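Local coordinates for protein platelet aggregation factor Sm-hPAF (Streptococcus mitis, PDB 4GWI) that binds fucosylated Lewis glycans through this F-type lectin domain of a secreted toxin that probably forms pores in cholesterol-containing host membranes, at residues Thr23-Ala28 against Val46-Phe51. The protein carries 2 engineered substitutions. Numbering follows the deposited sequence.
Sequences TAHGGA and VTHTNF. Engineered in segment 23-28: His25 (natural residue Tyr). With FUC (alpha-L-fucopyranose), chain B.
His48 sets CG anti to its backbone N (chi1 -156°), while His25 keeps CG anti to its carbonyl carbon (chi1 -65°), so the two imidazoles run side by side toward the bound fucose. They meet as a T-shaped pair: the edge of His25 is turned to one face of His48, with CD2 of His25 3.7 Å from NE2 of His48. His25 is an engineered residue, tyrosine in the natural sequence; the fucose methyl C6 lies over one face of its ring, offset toward the rim and 3.9 Å from CG.

Rotation of the His48 ring is fixed from both nitrogens. ND1 donates in the ring plane to a lone pair of Thr49 O at 2.7 Å, and NE2 makes a nearly straight bond (169°) to fucose O4 at 2.6 Å, in which either atom could be the donor. A histidine suits this place because one flat group can be pinned by the backbone and still offer a second nitrogen to the sugar. In this F-type lectin fold both segments belong to the long connection between strands 17-20 and 56-61, and Arg75 and Arg83, from a later loop, add further hydrogen bonds to the same fucose; Phe51 turns a ring edge toward O3.

Behind the imidazoles, the backbones join at the two ends of a type I' turn from Ala24 to Gly27. Ala24 N gives its hydrogen to His48 O at 3.0 Å, approaching from above the carbonyl plane, whereas His48 N reaches a lone pair of Gly27 O at 2.9 Å. Glycine suits position 27, where the backbone comes so close to His48 N that a beta carbon would overlap it. The small methyl of Ala24 packs against 46-51, its CB 3.4 Å from Asn50 OD1.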
loop_
_atom_site.group_PDB
_atom_site.type_symbol
_atom_site.label_atom_id
_atom_site.label_comp_id
_atom_site.label_asym_id
_atom_site.label_seq_id
_atom_site.Cartn_x
_atom_site.Cartn_y
_atom_site.Cartn_z
ATOM N N THR A 23 -8.753 -9.853 -7.481
ATOM C CA THR A 23 -7.518 -9.981 -8.263
ATOM C C THR A 23 -7.823 -10.103 -9.727
ATOM O O THR A 23 -8.745 -10.886 -10.047
ATOM C CB THR A 23 -6.733 -11.252 -7.751
ATOM O OG1 THR A 23 -6.469 -11.060 -6.318
ATOM C CG2 THR A 23 -5.414 -11.411 -8.518
ATOM N N ALA A 24 -7.137 -9.368 -10.590
ATOM C CA ALA A 24 -7.316 -9.461 -12.021
ATOM C C ALA A 24 -5.963 -9.479 -12.668
ATOM O O ALA A 24 -4.966 -9.006 -12.070
ATOM C CB ALA A 24 -8.073 -8.215 -12.531
ATOM N N HIS A 25 -5.915 -9.961 -13.901
ATOM C CA HIS A 25 -4.685 -9.938 -14.685
ATOM C C HIS A 25 -3.496 -10.588 -13.957
ATOM O O HIS A 25 -2.329 -10.214 -14.220
ATOM C CB HIS A 25 -4.263 -8.532 -15.119
ATOM C CG HIS A 25 -5.270 -7.903 -16.089
ATOM N ND1 HIS A 25 -5.451 -8.430 -17.335
ATOM C CD2 HIS A 25 -6.111 -6.789 -15.972
ATOM C CE1 HIS A 25 -6.374 -7.688 -17.987
ATOM N NE2 HIS A 25 -6.811 -6.709 -17.161
ATOM N N GLY A 26 -3.816 -11.559 -13.109
ATOM C CA GLY A 26 -2.745 -12.302 -12.379
ATOM C C GLY A 26 -2.083 -11.443 -11.303
ATOM O O GLY A 26 -1.022 -11.895 -10.803
ATOM N N GLY A 27 -2.594 -10.249 -10.929
ATOM C CA GLY A 27 -1.782 -9.288 -10.082
ATOM C C GLY A 27 -1.960 -9.573 -8.573
ATOM O O GLY A 27 -2.534 -8.794 -7.817
ATOM N N ALA A 28 -1.408 -10.715 -8.155
ATOM C CA ALA A 28 -1.524 -11.165 -6.793
ATOM C C ALA A 28 -1.087 -10.116 -5.761
ATOM O O ALA A 28 -0.103 -9.385 -5.948
ATOM C CB ALA A 28 -0.563 -12.365 -6.628
ATOM N N VAL A 46 3.805 -6.209 -9.721
ATOM C CA VAL A 46 2.804 -5.157 -9.433
ATOM C C VAL A 46 1.459 -5.854 -9.276
ATOM O O VAL A 46 1.106 -6.779 -10.027
ATOM C CB VAL A 46 2.725 -4.133 -10.614
ATOM C CG1 VAL A 46 1.644 -3.070 -10.368
ATOM C CG2 VAL A 46 4.140 -3.471 -10.908
ATOM N N THR A 47 0.692 -5.376 -8.275
ATOM C CA THR A 47 -0.621 -6.037 -8.017
ATOM C C THR A 47 -1.686 -5.447 -8.969
ATOM O O THR A 47 -1.432 -4.451 -9.683
ATOM C CB THR A 47 -1.113 -5.684 -6.606
ATOM O OG1 THR A 47 -1.392 -4.264 -6.471
ATOM C CG2 THR A 47 -0.064 -5.964 -5.483
ATOM N N HIS A 48 -2.877 -6.087 -8.927
ATOM C CA HIS A 48 -4.009 -5.517 -9.752
ATOM C C HIS A 48 -5.287 -6.106 -9.259
ATOM O O HIS A 48 -5.425 -7.343 -9.163
ATOM C CB HIS A 48 -3.785 -5.995 -11.245
ATOM C CG HIS A 48 -4.424 -5.126 -12.274
ATOM N ND1 HIS A 48 -5.766 -4.776 -12.278
ATOM C CD2 HIS A 48 -3.845 -4.586 -13.419
ATOM C CE1 HIS A 48 -5.994 -4.009 -13.395
ATOM N NE2 HIS A 48 -4.828 -3.880 -14.080
ATOM N N THR A 49 -6.234 -5.220 -8.897
ATOM C CA THR A 49 -7.572 -5.723 -8.565
ATOM C C THR A 49 -8.495 -5.609 -9.817
ATOM O O THR A 49 -8.060 -5.127 -10.878
ATOM C CB THR A 49 -8.239 -4.905 -7.474
ATOM O OG1 THR A 49 -8.476 -3.558 -7.924
ATOM C CG2 THR A 49 -7.318 -4.718 -6.185
ATOM N N ASN A 50 -9.733 -6.084 -9.624
ATOM C CA ASN A 50 -10.688 -5.789 -10.694
ATOM C C ASN A 50 -10.889 -4.275 -10.760
ATOM O O ASN A 50 -10.624 -3.520 -9.855
ATOM C CB ASN A 50 -12.000 -6.435 -10.315
ATOM C CG ASN A 50 -11.954 -7.961 -10.321
ATOM O OD1 ASN A 50 -11.153 -8.559 -11.033
ATOM N ND2 ASN A 50 -12.949 -8.576 -9.671
ATOM N N PHE A 51 -11.474 -3.860 -11.891
ATOM C CA PHE A 51 -12.061 -2.511 -11.962
ATOM C C PHE A 51 -13.303 -2.591 -11.123
ATOM O O PHE A 51 -14.239 -3.418 -11.400
ATOM C CB PHE A 51 -12.498 -2.184 -13.408
ATOM C CG PHE A 51 -11.418 -1.791 -14.330
ATOM C CD1 PHE A 51 -11.277 -0.422 -14.805
ATOM C CD2 PHE A 51 -10.533 -2.745 -14.805
ATOM C CE1 PHE A 51 -10.243 -0.102 -15.661
ATOM C CE2 PHE A 51 -9.468 -2.395 -15.611
ATOM C CZ PHE A 51 -9.321 -1.069 -16.075
HETATM C C1 FUC B . -2.661 -2.213 -19.374
HETATM C C2 FUC B . -3.926 -1.515 -18.911
HETATM C C3 FUC B . -5.016 -2.501 -18.627
HETATM C C4 FUC B . -4.519 -3.455 -17.561
HETATM C C5 FUC B . -3.262 -4.102 -18.101
HETATM C C6 FUC B . -2.684 -5.110 -17.135
HETATM O O2 FUC B . -4.350 -0.617 -19.924
HETATM O O3 FUC B . -6.123 -1.823 -18.190
HETATM O O4 FUC B . -4.278 -2.727 -16.387
HETATM O O5 FUC B . -2.286 -3.146 -18.398
#